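Local coordinates for protein uncharacterized ACR, COG1565 superfamily (Burkholderia thailandensis, PDB 4F3N) that is uncharacterised but has a methyltransferase fold that can bind S-adenosyl-L-homocysteine, and may act as a protein-arginine methyltransferase, at residues W75-R80 with P221-A226; E215-M220 with F296-F301; E273-A278 with H304-R309; M317-H322 with L334-A339. All coordinates share one frame; numbering follows the deposited sequence.

Contact 1: residues W75-R80 with P221-A226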
loop_
_atom_site.group_PDB
_atom_site.type_symbol
_atom_site.label_atom_id
_atom_site.label_comp_id
_atom_site.label_asym_id
_atom_site.label_seq_id
_atom_site.Cartn_x
_atom_site.Cartn_y
_atom_site.Cartn_z
ATOM N N TRP A 75 -24.805 -13.585 2.294
ATOM C CA TRP A 75 -23.958 -12.491 2.792
ATOM C C TRP A 75 -22.541 -12.915 3.002
ATOM O O TRP A 75 -22.277 -13.991 3.600
ATOM C CB TRP A 75 -24.530 -11.988 4.102
ATOM C CG TRP A 75 -23.946 -10.742 4.724
ATOM C CD1 TRP A 75 -24.447 -9.457 4.662
ATOM C CD2 TRP A 75 -22.746 -10.651 5.589
ATOM N NE1 TRP A 75 -23.639 -8.576 5.359
ATOM C CE2 TRP A 75 -22.607 -9.245 5.951
ATOM C CE3 TRP A 75 -21.798 -11.563 6.058
ATOM C CZ2 TRP A 75 -21.576 -8.787 6.737
ATOM C CZ3 TRP A 75 -20.780 -11.094 6.886
ATOM C CH2 TRP A 75 -20.671 -9.744 7.226
ATOM N N ILE A 76 -21.610 -12.075 2.543
ATOM C CA ILE A 76 -20.194 -12.249 2.842
ATOM C C ILE A 76 -19.584 -10.929 3.326
ATOM O O ILE A 76 -20.070 -9.825 2.975
ATOM C CB ILE A 76 -19.403 -12.752 1.619
ATOM C CG1 ILE A 76 -19.482 -11.750 0.450
ATOM C CG2 ILE A 76 -19.939 -14.100 1.217
ATOM C CD1 ILE A 76 -18.547 -12.075 -0.718
ATOM N N PRO A 77 -18.542 -11.018 4.154
ATOM C CA PRO A 77 -17.906 -9.744 4.523
ATOM C C PRO A 77 -17.273 -9.029 3.303
ATOM O O PRO A 77 -16.943 -9.671 2.308
ATOM C CB PRO A 77 -16.859 -10.153 5.564
ATOM C CG PRO A 77 -16.646 -11.597 5.379
ATOM C CD PRO A 77 -17.836 -12.198 4.710
ATOM N N PHE A 78 -17.101 -7.709 3.386
ATOM C CA PHE A 78 -16.535 -6.972 2.270
ATOM C C PHE A 78 -15.100 -7.406 1.984
ATOM O O PHE A 78 -14.654 -7.389 0.819
ATOM C CB PHE A 78 -16.590 -5.472 2.511
ATOM C CG PHE A 78 -16.207 -4.682 1.308
ATOM C CD1 PHE A 78 -14.976 -4.063 1.243
ATOM C CD2 PHE A 78 -17.056 -4.623 0.183
ATOM C CE1 PHE A 78 -14.600 -3.364 0.119
ATOM C CE2 PHE A 78 -16.647 -3.954 -0.951
ATOM C CZ PHE A 78 -15.411 -3.338 -0.980
ATOM N N SER A 79 -14.391 -7.802 3.030
ATOM C CA SER A 79 -12.984 -8.278 2.872
ATOM C C SER A 79 -12.915 -9.426 1.859
ATOM O O SER A 79 -11.973 -9.537 1.067
ATOM C CB SER A 79 -12.400 -8.716 4.216
ATOM O OG SER A 79 -13.305 -9.587 4.933
ATOM N N ARG A 80 -13.905 -10.303 1.931
ATOM C CA ARG A 80 -13.906 -11.505 1.084
ATOM C C ARG A 80 -14.197 -11.091 -0.379
ATOM O O ARG A 80 -13.571 -11.572 -1.320
ATOM C CB ARG A 80 -14.934 -12.489 1.587
ATOM C CG ARG A 80 -15.058 -13.727 0.707
ATOM C CD ARG A 80 -13.771 -14.520 0.572
ATOM N NE ARG A 80 -14.065 -15.698 -0.232
ATOM C CZ ARG A 80 -13.149 -16.533 -0.692
ATOM N NH1 ARG A 80 -11.848 -16.353 -0.422
ATOM N NH2 ARG A 80 -13.542 -17.539 -1.453
ATOM N N PRO A 221 -7.213 -6.398 1.720
ATOM C CA PRO A 221 -8.654 -6.365 1.938
ATOM C C PRO A 221 -9.039 -5.671 3.224
ATOM O O PRO A 221 -8.387 -5.851 4.261
ATOM C CB PRO A 221 -9.006 -7.865 2.001
ATOM C CG PRO A 221 -8.022 -8.514 1.132
ATOM C CD PRO A 221 -6.755 -7.729 1.284
ATOM N N VAL A 222 -10.102 -4.880 3.161
ATOM C CA VAL A 222 -10.639 -4.224 4.356
ATOM C C VAL A 222 -12.038 -4.760 4.639
ATOM O O VAL A 222 -12.703 -5.270 3.729
ATOM C CB VAL A 222 -10.703 -2.692 4.222
ATOM C CG1 VAL A 222 -9.291 -2.108 4.038
ATOM C CG2 VAL A 222 -11.639 -2.229 3.064
ATOM N N ARG A 223 -12.458 -4.675 5.903
ATOM C CA ARG A 223 -13.862 -4.899 6.226
ATOM C C ARG A 223 -14.507 -3.519 6.362
ATOM O O ARG A 223 -13.837 -2.532 6.639
ATOM C CB ARG A 223 -13.989 -5.781 7.472
ATOM C CG ARG A 223 -13.679 -7.239 7.163
ATOM C CD ARG A 223 -13.475 -8.127 8.397
ATOM N NE ARG A 223 -14.676 -8.840 8.780
ATOM C CZ ARG A 223 -14.864 -10.166 8.685
ATOM N NH1 ARG A 223 -13.916 -10.979 8.223
ATOM N NH2 ARG A 223 -16.012 -10.697 9.074
ATOM N N LEU A 224 -15.802 -3.443 6.139
ATOM C CA LEU A 224 -16.530 -2.217 6.323
ATOM C C LEU A 224 -17.403 -2.318 7.559
ATOM O O LEU A 224 -17.997 -3.361 7.864
ATOM C CB LEU A 224 -17.381 -1.945 5.097
ATOM C CG LEU A 224 -16.599 -1.797 3.774
ATOM C CD1 LEU A 224 -17.498 -1.642 2.550
ATOM C CD2 LEU A 224 -15.667 -0.595 3.859
ATOM N N VAL A 225 -17.495 -1.215 8.277
ATOM C CA VAL A 225 -18.295 -1.199 9.491
ATOM C C VAL A 225 -19.187 0.023 9.460
ATOM O O VAL A 225 -18.788 1.072 8.932
ATOM C CB VAL A 225 -17.409 -1.220 10.747
ATOM C CG1 VAL A 225 -16.618 -2.531 10.812
ATOM C CG2 VAL A 225 -16.456 0.008 10.842
ATOM N N ALA A 226 -20.403 -0.114 9.981
ATOM C CA ALA A 226 -21.383 0.961 9.905
ATOM C C ALA A 226 -21.994 1.175 11.277
ATOM O O ALA A 226 -22.336 0.216 11.965
ATOM C CB ALA A 226 -22.497 0.614 8.903
HETATM O O HOH W 1 -17.147 -6.194 5.838
#

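Contact 2: residues E215-M220 with F296-F301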
loop_
_atom_site.group_PDB
_atom_site.type_symbol
_atom_site.label_atom_id
_atom_site.label_comp_id
_atom_site.label_asym_id
_atom_site.label_seq_id
_atom_site.Cartn_x
_atom_site.Cartn_y
_atom_site.Cartn_z
ATOM N N GLU A 215 2.806 1.540 -1.453
ATOM C CA GLU A 215 1.419 1.379 -1.852
ATOM C C GLU A 215 0.942 -0.073 -1.902
ATOM O O GLU A 215 0.233 -0.471 -2.851
ATOM C CB GLU A 215 1.214 2.102 -3.195
ATOM C CG GLU A 215 1.153 3.591 -2.981
ATOM C CD GLU A 215 0.770 4.341 -4.242
ATOM O OE1 GLU A 215 -0.367 4.205 -4.641
ATOM O OE2 GLU A 215 1.655 4.965 -4.826
ATOM N N VAL A 216 1.312 -0.864 -0.895
ATOM C CA VAL A 216 0.800 -2.210 -0.784
ATOM C C VAL A 216 -0.222 -2.367 0.328
ATOM O O VAL A 216 -1.159 -3.174 0.168
ATOM C CB VAL A 216 1.923 -3.280 -0.662
ATOM C CG1 VAL A 216 2.809 -3.246 -1.913
ATOM C CG2 VAL A 216 2.784 -3.083 0.547
ATOM N N LEU A 217 -0.108 -1.599 1.409
ATOM C CA LEU A 217 -1.072 -1.699 2.507
ATOM C C LEU A 217 -2.470 -1.274 2.081
ATOM O O LEU A 217 -3.495 -1.919 2.506
ATOM C CB LEU A 217 -0.616 -0.898 3.712
ATOM C CG LEU A 217 0.687 -1.349 4.408
ATOM C CD1 LEU A 217 1.005 -0.375 5.539
ATOM C CD2 LEU A 217 0.685 -2.808 4.915
ATOM N N ASP A 218 -2.533 -0.285 1.179
ATOM C CA ASP A 218 -3.808 0.269 0.723
ATOM C C ASP A 218 -4.633 -0.711 -0.107
ATOM O O ASP A 218 -5.814 -0.476 -0.282
ATOM C CB ASP A 218 -3.611 1.591 -0.026
ATOM C CG ASP A 218 -2.840 1.433 -1.302
ATOM O OD1 ASP A 218 -3.229 0.571 -2.114
ATOM O OD2 ASP A 218 -1.824 2.159 -1.523
ATOM N N ALA A 219 -4.022 -1.797 -0.578
ATOM C CA ALA A 219 -4.734 -2.744 -1.486
ATOM C C ALA A 219 -5.026 -4.057 -0.797
ATOM O O ALA A 219 -5.558 -4.984 -1.417
ATOM C CB ALA A 219 -3.925 -2.999 -2.733
ATOM N N MET A 220 -4.714 -4.118 0.492
ATOM C CA MET A 220 -5.070 -5.302 1.280
ATOM C C MET A 220 -6.541 -5.240 1.720
ATOM O O MET A 220 -7.080 -4.163 1.986
ATOM C CB MET A 220 -4.122 -5.456 2.430
ATOM C CG MET A 220 -2.723 -5.701 1.889
ATOM S SD MET A 220 -1.484 -5.976 3.125
ATOM C CE MET A 220 -0.009 -6.155 2.131
ATOM N N PHE A 296 7.105 1.407 5.058
ATOM C CA PHE A 296 5.826 1.406 4.352
ATOM C C PHE A 296 5.451 2.802 3.939
ATOM O O PHE A 296 5.485 3.704 4.764
ATOM C CB PHE A 296 4.736 0.780 5.221
ATOM C CG PHE A 296 5.030 -0.646 5.590
ATOM C CD1 PHE A 296 4.848 -1.681 4.675
ATOM C CD2 PHE A 296 5.525 -0.951 6.839
ATOM C CE1 PHE A 296 5.110 -3.012 5.036
ATOM C CE2 PHE A 296 5.845 -2.265 7.174
ATOM C CZ PHE A 296 5.624 -3.281 6.282
ATOM N N ILE A 297 5.187 2.993 2.651
ATOM C CA ILE A 297 4.828 4.263 2.076
ATOM C C ILE A 297 3.398 4.142 1.591
ATOM O O ILE A 297 3.086 3.214 0.820
ATOM C CB ILE A 297 5.714 4.602 0.852
ATOM C CG1 ILE A 297 7.205 4.539 1.286
ATOM C CG2 ILE A 297 5.367 6.009 0.301
ATOM C CD1 ILE A 297 7.986 3.449 0.586
ATOM N N ASP A 298 2.530 5.028 2.047
ATOM C CA ASP A 298 1.131 4.941 1.633
ATOM C C ASP A 298 0.355 6.156 2.060
ATOM O O ASP A 298 0.761 6.927 2.941
ATOM C CB ASP A 298 0.490 3.671 2.213
ATOM C CG ASP A 298 -0.298 2.869 1.219
ATOM O OD1 ASP A 298 -1.009 3.467 0.352
ATOM O OD2 ASP A 298 -0.212 1.616 1.289
ATOM N N TYR A 299 -0.796 6.311 1.428
ATOM C CA TYR A 299 -1.734 7.356 1.813
ATOM C C TYR A 299 -2.608 6.938 2.982
ATOM O O TYR A 299 -3.082 5.787 3.088
ATOM C CB TYR A 299 -2.548 7.790 0.607
ATOM C CG TYR A 299 -3.105 6.663 -0.267
ATOM C CD1 TYR A 299 -2.386 6.174 -1.377
ATOM C CD2 TYR A 299 -4.337 6.096 0.002
ATOM C CE1 TYR A 299 -2.903 5.185 -2.197
ATOM C CE2 TYR A 299 -4.853 5.066 -0.812
ATOM C CZ TYR A 299 -4.133 4.631 -1.904
ATOM O OH TYR A 299 -4.628 3.625 -2.706
ATOM N N GLY A 300 -2.761 7.846 3.911
ATOM C CA GLY A 300 -3.536 7.599 5.118
ATOM C C GLY A 300 -3.198 8.512 6.273
ATOM O O GLY A 300 -2.600 9.574 6.062
ATOM N N PHE A 301 -3.637 8.144 7.480
ATOM C CA PHE A 301 -3.615 9.072 8.606
ATOM C C PHE A 301 -3.563 8.275 9.890
ATOM O O PHE A 301 -3.937 7.101 9.922
ATOM C CB PHE A 301 -4.906 9.966 8.685
ATOM C CG PHE A 301 -5.480 10.411 7.356
ATOM C CD1 PHE A 301 -5.050 11.579 6.771
ATOM C CD2 PHE A 301 -6.520 9.710 6.746
ATOM C CE1 PHE A 301 -5.555 11.996 5.554
ATOM C CE2 PHE A 301 -7.034 10.112 5.511
ATOM C CZ PHE A 301 -6.558 11.273 4.926
HETATM O O HOH W 2 -2.729 2.777 -4.668
HETATM O O HOH W 3 2.258 0.347 1.655
#

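Contact 3: residues E273-A278 with H304-R309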
loop_
_atom_site.group_PDB
_atom_site.type_symbol
_atom_site.label_atom_id
_atom_site.label_comp_id
_atom_site.label_asym_id
_atom_site.label_seq_id
_atom_site.Cartn_x
_atom_site.Cartn_y
_atom_site.Cartn_z
ATOM N N GLU A 273 -13.756 1.839 7.394
ATOM C CA GLU A 273 -13.033 0.601 7.119
ATOM C C GLU A 273 -12.249 0.200 8.327
ATOM O O GLU A 273 -11.747 1.071 9.054
ATOM C CB GLU A 273 -12.008 0.802 5.995
ATOM C CG GLU A 273 -12.553 1.284 4.685
ATOM C CD GLU A 273 -12.827 2.771 4.687
ATOM O OE1 GLU A 273 -12.085 3.504 5.385
ATOM O OE2 GLU A 273 -13.782 3.209 4.009
ATOM N N THR A 274 -12.155 -1.117 8.546
ATOM C CA THR A 274 -11.128 -1.707 9.366
ATOM C C THR A 274 -10.085 -2.455 8.492
ATOM O O THR A 274 -10.370 -2.878 7.358
ATOM C CB THR A 274 -11.692 -2.623 10.471
ATOM O OG1 THR A 274 -12.320 -3.762 9.885
ATOM C CG2 THR A 274 -12.732 -1.860 11.321
ATOM N N HIS A 275 -8.883 -2.586 9.052
ATOM C CA HIS A 275 -7.675 -3.020 8.329
ATOM C C HIS A 275 -7.007 -4.230 8.909
ATOM O O HIS A 275 -5.772 -4.270 9.040
ATOM C CB HIS A 275 -6.673 -1.863 8.245
ATOM C CG HIS A 275 -7.298 -0.588 7.786
ATOM N ND1 HIS A 275 -7.881 0.250 8.642
ATOM C CD2 HIS A 275 -7.373 -0.015 6.549
ATOM C CE1 HIS A 275 -8.354 1.296 7.969
ATOM N NE2 HIS A 275 -8.052 1.130 6.685
ATOM N N ASP A 276 -7.802 -5.242 9.282
ATOM C CA ASP A 276 -7.249 -6.470 9.897
ATOM C C ASP A 276 -6.159 -7.103 9.015
ATOM O O ASP A 276 -5.137 -7.573 9.550
ATOM C CB ASP A 276 -8.326 -7.517 10.219
ATOM C CG ASP A 276 -9.291 -7.073 11.315
ATOM O OD1 ASP A 276 -8.875 -6.440 12.279
ATOM O OD2 ASP A 276 -10.477 -7.388 11.230
ATOM N N ALA A 277 -6.349 -7.120 7.691
ATOM C CA ALA A 277 -5.405 -7.819 6.815
ATOM C C ALA A 277 -4.071 -7.102 6.787
ATOM O O ALA A 277 -3.018 -7.729 6.808
ATOM C CB ALA A 277 -5.947 -7.977 5.401
ATOM N N ALA A 278 -4.117 -5.790 6.701
ATOM C CA ALA A 278 -2.879 -4.994 6.760
ATOM C C ALA A 278 -2.149 -5.115 8.075
ATOM O O ALA A 278 -0.907 -5.178 8.121
ATOM C CB ALA A 278 -3.168 -3.523 6.427
ATOM N N HIS A 304 -6.954 9.220 14.956
ATOM C CA HIS A 304 -7.805 10.386 15.296
ATOM C C HIS A 304 -8.330 11.077 14.066
ATOM O O HIS A 304 -9.510 11.478 13.985
ATOM C CB HIS A 304 -7.004 11.378 16.144
ATOM N N GLU A 305 -7.459 11.208 13.078
ATOM C CA GLU A 305 -7.795 11.796 11.817
ATOM C C GLU A 305 -8.512 10.841 10.874
ATOM O O GLU A 305 -9.401 11.232 10.081
ATOM C CB GLU A 305 -6.503 12.278 11.194
ATOM C CG GLU A 305 -6.647 12.987 9.875
ATOM C CD GLU A 305 -5.421 13.830 9.554
ATOM O OE1 GLU A 305 -4.411 13.749 10.308
ATOM O OE2 GLU A 305 -5.478 14.572 8.549
ATOM N N TYR A 306 -8.074 9.590 10.885
ATOM C CA TYR A 306 -8.702 8.584 10.013
ATOM C C TYR A 306 -10.200 8.475 10.349
ATOM O O TYR A 306 -11.038 8.483 9.456
ATOM C CB TYR A 306 -8.028 7.219 10.168
ATOM C CG TYR A 306 -8.444 6.232 9.096
ATOM C CD1 TYR A 306 -9.664 5.597 9.138
ATOM C CD2 TYR A 306 -7.605 5.951 8.038
ATOM C CE1 TYR A 306 -10.069 4.720 8.137
ATOM C CE2 TYR A 306 -7.975 5.050 7.057
ATOM C CZ TYR A 306 -9.209 4.456 7.104
ATOM O OH TYR A 306 -9.568 3.589 6.120
ATOM N N TYR A 307 -10.493 8.389 11.634
ATOM C CA TYR A 307 -11.866 8.180 12.143
ATOM C C TYR A 307 -12.448 9.477 12.678
ATOM O O TYR A 307 -13.236 9.482 13.615
ATOM C CB TYR A 307 -11.864 7.078 13.198
ATOM C CG TYR A 307 -11.462 5.718 12.665
ATOM C CD1 TYR A 307 -12.206 5.085 11.686
ATOM C CD2 TYR A 307 -10.360 5.054 13.161
ATOM C CE1 TYR A 307 -11.837 3.835 11.216
ATOM C CE2 TYR A 307 -9.995 3.816 12.700
ATOM C CZ TYR A 307 -10.741 3.196 11.715
ATOM O OH TYR A 307 -10.355 1.962 11.220
ATOM N N HIS A 308 -12.083 10.583 12.052
ATOM C CA HIS A 308 -12.624 11.879 12.402
ATOM C C HIS A 308 -14.138 11.883 12.242
ATOM O O HIS A 308 -14.694 11.237 11.317
ATOM C CB HIS A 308 -12.024 12.925 11.483
ATOM C CG HIS A 308 -12.173 14.323 11.986
ATOM N ND1 HIS A 308 -13.281 15.054 11.776
ATOM C CD2 HIS A 308 -11.311 15.118 12.731
ATOM C CE1 HIS A 308 -13.127 16.268 12.346
ATOM N NE2 HIS A 308 -11.923 16.300 12.932
ATOM N N ARG A 309 -14.812 12.643 13.118
ATOM C CA ARG A 309 -16.282 12.767 13.108
ATOM C C ARG A 309 -16.822 13.101 11.718
ATOM O O ARG A 309 -17.874 12.601 11.317
ATOM C CB ARG A 309 -16.739 13.873 14.105
#

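Contact 4: residues M317-H322 with L334-A339. With SO4 (sulfate ion), chain B.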
loop_
_atom_site.group_PDB
_atom_site.type_symbol
_atom_site.label_atom_id
_atom_site.label_comp_id
_atom_site.label_asym_id
_atom_site.label_seq_id
_atom_site.Cartn_x
_atom_site.Cartn_y
_atom_site.Cartn_z
ATOM N N MET A 317 -12.115 3.866 -2.084
ATOM C CA MET A 317 -12.169 4.509 -3.382
ATOM C C MET A 317 -11.797 3.498 -4.442
ATOM O O MET A 317 -10.902 2.686 -4.256
ATOM C CB MET A 317 -11.251 5.721 -3.447
ATOM C CG MET A 317 -11.539 6.682 -4.600
ATOM S SD MET A 317 -13.217 7.367 -4.716
ATOM C CE MET A 317 -13.647 7.892 -3.044
ATOM N N CYS A 318 -12.528 3.562 -5.551
ATOM C CA CYS A 318 -12.345 2.692 -6.682
ATOM C C CYS A 318 -11.875 3.506 -7.889
ATOM O O CYS A 318 -12.179 4.699 -7.999
ATOM C CB CYS A 318 -13.655 1.974 -7.006
ATOM S SG CYS A 318 -14.399 1.178 -5.559
ATOM N N HIS A 319 -11.131 2.856 -8.771
ATOM C CA HIS A 319 -10.623 3.506 -9.970
ATOM C C HIS A 319 -10.903 2.640 -11.143
ATOM O O HIS A 319 -10.342 1.567 -11.251
ATOM C CB HIS A 319 -9.120 3.754 -9.855
ATOM C CG HIS A 319 -8.742 4.483 -8.607
ATOM N ND1 HIS A 319 -8.488 3.838 -7.450
ATOM C CD2 HIS A 319 -8.625 5.832 -8.340
ATOM C CE1 HIS A 319 -8.215 4.748 -6.490
ATOM N NE2 HIS A 319 -8.291 5.955 -7.028
ATOM N N TYR A 320 -11.745 3.144 -12.041
ATOM C CA TYR A 320 -12.119 2.437 -13.254
ATOM C C TYR A 320 -11.749 3.326 -14.444
ATOM O O TYR A 320 -12.304 4.418 -14.589
ATOM C CB TYR A 320 -13.611 2.125 -13.228
ATOM C CG TYR A 320 -14.113 1.461 -14.500
ATOM C CD1 TYR A 320 -13.618 0.242 -14.908
ATOM C CD2 TYR A 320 -15.033 2.095 -15.326
ATOM C CE1 TYR A 320 -14.054 -0.371 -16.086
ATOM C CE2 TYR A 320 -15.476 1.486 -16.485
ATOM C CZ TYR A 320 -14.972 0.274 -16.885
ATOM O OH TYR A 320 -15.429 -0.328 -18.075
ATOM N N ARG A 321 -10.822 2.830 -15.267
ATOM C CA ARG A 321 -10.282 3.590 -16.409
ATOM C C ARG A 321 -9.829 4.960 -15.890
ATOM O O ARG A 321 -10.266 6.010 -16.380
ATOM C CB ARG A 321 -11.314 3.720 -17.519
ATOM C CG ARG A 321 -11.804 2.373 -18.044
ATOM C CD ARG A 321 -13.049 2.547 -18.872
ATOM N NE ARG A 321 -12.806 3.054 -20.232
ATOM C CZ ARG A 321 -12.798 2.316 -21.353
ATOM N NH1 ARG A 321 -12.984 1.004 -21.317
ATOM N NH2 ARG A 321 -12.620 2.909 -22.542
ATOM N N HIS A 322 -9.010 4.916 -14.846
ATOM C CA HIS A 322 -8.529 6.117 -14.170
ATOM C C HIS A 322 -9.638 7.145 -14.027
ATOM O O HIS A 322 -9.543 8.272 -14.523
ATOM C CB HIS A 322 -7.308 6.670 -14.918
ATOM N N LEU A 334 -12.088 -5.457 -13.166
ATOM C CA LEU A 334 -11.605 -4.451 -14.123
ATOM C C LEU A 334 -11.308 -3.099 -13.495
ATOM O O LEU A 334 -10.928 -2.151 -14.189
ATOM C CB LEU A 334 -12.596 -4.266 -15.272
ATOM C CG LEU A 334 -13.022 -5.529 -16.010
ATOM C CD1 LEU A 334 -13.991 -5.164 -17.151
ATOM C CD2 LEU A 334 -11.816 -6.298 -16.553
ATOM N N GLN A 335 -11.491 -2.984 -12.173
ATOM C CA GLN A 335 -11.143 -1.780 -11.480
ATOM C C GLN A 335 -10.405 -2.104 -10.172
ATOM O O GLN A 335 -10.532 -3.210 -9.626
ATOM C CB GLN A 335 -12.396 -0.915 -11.211
ATOM C CG GLN A 335 -13.404 -1.546 -10.245
ATOM C CD GLN A 335 -14.456 -0.562 -9.771
ATOM O OE1 GLN A 335 -14.704 0.484 -10.399
ATOM N NE2 GLN A 335 -15.112 -0.890 -8.645
ATOM N N ASP A 336 -9.651 -1.110 -9.713
ATOM C CA ASP A 336 -8.919 -1.131 -8.443
ATOM C C ASP A 336 -9.911 -0.796 -7.332
ATOM O O ASP A 336 -10.859 -0.068 -7.555
ATOM C CB ASP A 336 -7.867 0.002 -8.508
ATOM C CG ASP A 336 -6.774 -0.137 -7.528
ATOM O OD1 ASP A 336 -6.781 -1.094 -6.728
ATOM O OD2 ASP A 336 -5.884 0.747 -7.581
ATOM N N ILE A 337 -9.664 -1.317 -6.134
ATOM C CA ILE A 337 -10.401 -0.930 -4.937
ATOM C C ILE A 337 -9.338 -0.710 -3.858
ATOM O O ILE A 337 -8.504 -1.599 -3.627
ATOM C CB ILE A 337 -11.390 -2.018 -4.429
ATOM C CG1 ILE A 337 -12.396 -2.435 -5.544
ATOM C CG2 ILE A 337 -12.134 -1.475 -3.197
ATOM C CD1 ILE A 337 -13.250 -3.662 -5.215
ATOM N N THR A 338 -9.295 0.478 -3.254
ATOM C CA THR A 338 -8.284 0.745 -2.230
ATOM C C THR A 338 -8.950 1.423 -1.050
ATOM O O THR A 338 -10.029 1.941 -1.144
ATOM C CB THR A 338 -7.139 1.687 -2.725
ATOM O OG1 THR A 338 -7.688 2.950 -3.112
ATOM C CG2 THR A 338 -6.392 1.084 -3.897
ATOM N N ALA A 339 -8.275 1.408 0.076
ATOM C CA ALA A 339 -8.685 2.194 1.215
ATOM C C ALA A 339 -7.435 2.881 1.705
ATOM O O ALA A 339 -6.358 2.373 1.515
ATOM C CB ALA A 339 -9.214 1.311 2.319
HETATM S S SO4 B . -11.733 6.237 -21.702
HETATM O O1 SO4 B . -12.991 5.701 -22.305
HETATM O O2 SO4 B . -11.690 7.717 -21.772
HETATM O O3 SO4 B . -11.707 5.802 -20.274
HETATM O O4 SO4 B . -10.515 5.710 -22.384
HETATM O O HOH W 4 -9.747 0.129 -15.001
#

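Contact 1: residues W75-R80 with P221-A226
Phe78 and Ser79, in the first turn of helix 78-87, pack against the start of strand 223-228, a member of the antiparallel sheet that also includes strands 76-77 and 231-239. Leu224 sends CD1 over one face of the Phe78 ring, 3.8 Å from the centroid and 20° off the normal, a CH-pi contact displaced toward CG, to which CD1 comes within 3.5 Å. The ring can receive it because Phe78 CG stands anti to the backbone N (chi1 -171°). Val222 O lies at the ring's edge, and Val222 CG2 touches Phe78 CD1 more loosely.

Polar contact between the segments runs through a single water, which accepts from Phe78 N at 2.9 Å and from Leu224 N at 3.1 Å, bridging helix start and strand. Ser79 N sits 3.1 Å from Val222 O, but the angle is too poor for a hydrogen bond.

In the conformer described here, Arg223 folds back toward the helix start by a bend at chi3 (96°), while its NE is held in a salt bridge with Glu234 on strand 231-239. Pro77, the N-cap residue, lies alongside, with CB 3.6 Å above the centre of the guanidinium plane. Ser79 OG meets the same conformer at Arg223 CG, 3.3 Å away.

Contact 2: residues E215-M220 with F296-F301
Asp218 and Asp298 meet through their carboxylates, whose planes stand 80° apart, with Asp218 OD2 an unusually short 2.4 Å from Asp298 OD1. The other oxygen, Asp298 OD2, is met from above its carboxylate plane by Asp218 N at 3.0 Å, and a water that accepts from Val216 N also lies within hydrogen-bonding distance of OD2. Asp298 OD1 is bonded through its anti lone pair to Tyr299 N.

Against Tyr299 the Asp218 carboxylate lies almost parallel, 11° from the ring plane, with Asp218 CG 3.2 Å from Tyr299 OH. The loop after strand 210-214 thus folds over the end of strand 293-298, its neighbour in the mixed seven-stranded sheet of the methyltransferase fold. Glu215 N continues that pairing with a straight bond to Ile297 O (2.8 Å, 166°). Glu215 points OE1 at the edge of the Tyr299 ring, 3.7 Å from CE1, and bonds Thr113, a residue of the S-adenosyl-L-homocysteine site; a second water joins OE1 to Tyr299 OH. Further back along the strand, Leu217 crosses Phe296 at about a right angle, Leu217 CD1 lying 3.9 Å from Phe296 CB.

Contact 3: residues E273-A278 with H304-R309
The junction between strand 271-274, in the five-stranded antiparallel sheet, and helix 276-288 is met here by two consecutive tyrosines from the end of helix 303-306. Tyr306 comes with its hydroxyl leading, and OH donates to Glu273 OE1 at 2.6 Å, reaching that oxygen on the anti side and 22° out of the carboxylate plane. The carboxylate is turned 75° from the ring and is brought to it by the bend of the Glu273 chain at chi2 (79°).

His275, the N-cap residue of helix 276-288, approaches Tyr306 from the opposite direction. The two rings form an offset edge-to-face pair, centroids 5.1 Å apart, with the imidazole edge turned to the tyrosine face. His275 NE2 also gives a weak, bent bond to Tyr306 OH at 2.9 Å.

Tyr307, just past the helix, reaches the backbone instead: its OH donates to Glu273 O at 2.7 Å, in the carbonyl plane. Tyr306 CD1 lies over one face of the Tyr307 ring, 3.5 Å above the centre.

Glu273 is therefore gripped at both ends, through its main-chain carbonyl and its carboxylate, whose OE2 is bonded by Thr315 N and Leu316 N. These donors to a buried carboxylate would be expected to favour its ionised form, consistent with Tyr306 OH acting as donor to OE1.

Contact 4: residues M317-H322 with L334-A339
Strands 317-319 and 336-338 run antiparallel, their axes 4.8 Å apart at 160°, with Met317 facing Thr338 and His319 facing Asp336 as hydrogen-bonded pairs and Cys318 facing Ile337 as the non-hydrogen-bonded pair between them. The Met317-Thr338 pair has the shorter bonds, Thr338 N to Met317 O being 2.9 Å; His319 N to Asp336 O and Asp336 N to His319 O are both 3.2 Å.

On the face shared by Met317, His319, Asp336 and Thr338, the imidazole lies side by side with Asp336, His319 ND1 4.0 Å from Asp336 CB, and its edge is turned to Thr338 OG1. Buried here, His319 ND1 has no polar partner in the model. On the opposite face Cys318 SG touches Ile337 CG1 at 4.1 Å.

Next along the chain, Tyr320 crosses Gln335 at about a right angle, Tyr320 CB 3.4 Å from Gln335 OE1; that amide is held elsewhere, by His325 and Asp327. The edge of the Tyr320 ring meets Leu334 O. Arg321 grips a sulfate edge-on, NE to O3 at 3.0 Å and NH2 to O1 at 2.8 Å, the ion probably coming from the crystallisation liquor.

Strand 324-325 flanks strand 317-319 and strand 300-301 flanks 336-342, completing a four-stranded mixed sheet, while helix 52-71 packs against Leu334.

From the N terminus, contact 1 closes a long loop, bringing residues 75-80 to the start of strand 223-228. Contact 2 begins inside that loop, at 215-220, and ends beyond it at 296-301, so the two cross. Contact 3 crosses contact 2 in turn: 273-278 lies within its loop and 304-309 outside. Contact 4 follows in series, a short closure spanning strand 324-325. Contacts 1 and 3 share the five-stranded antiparallel sheet. Contact 2 spans the corner where 293-298 of the seven-stranded sheet passes to 300-301 of the four-stranded one; a probable bond from Asp218 O to Ala339 N joins its loop to contact 4. Ala339 also packs against Val222 and Glu273, so contact 4 touches all three others.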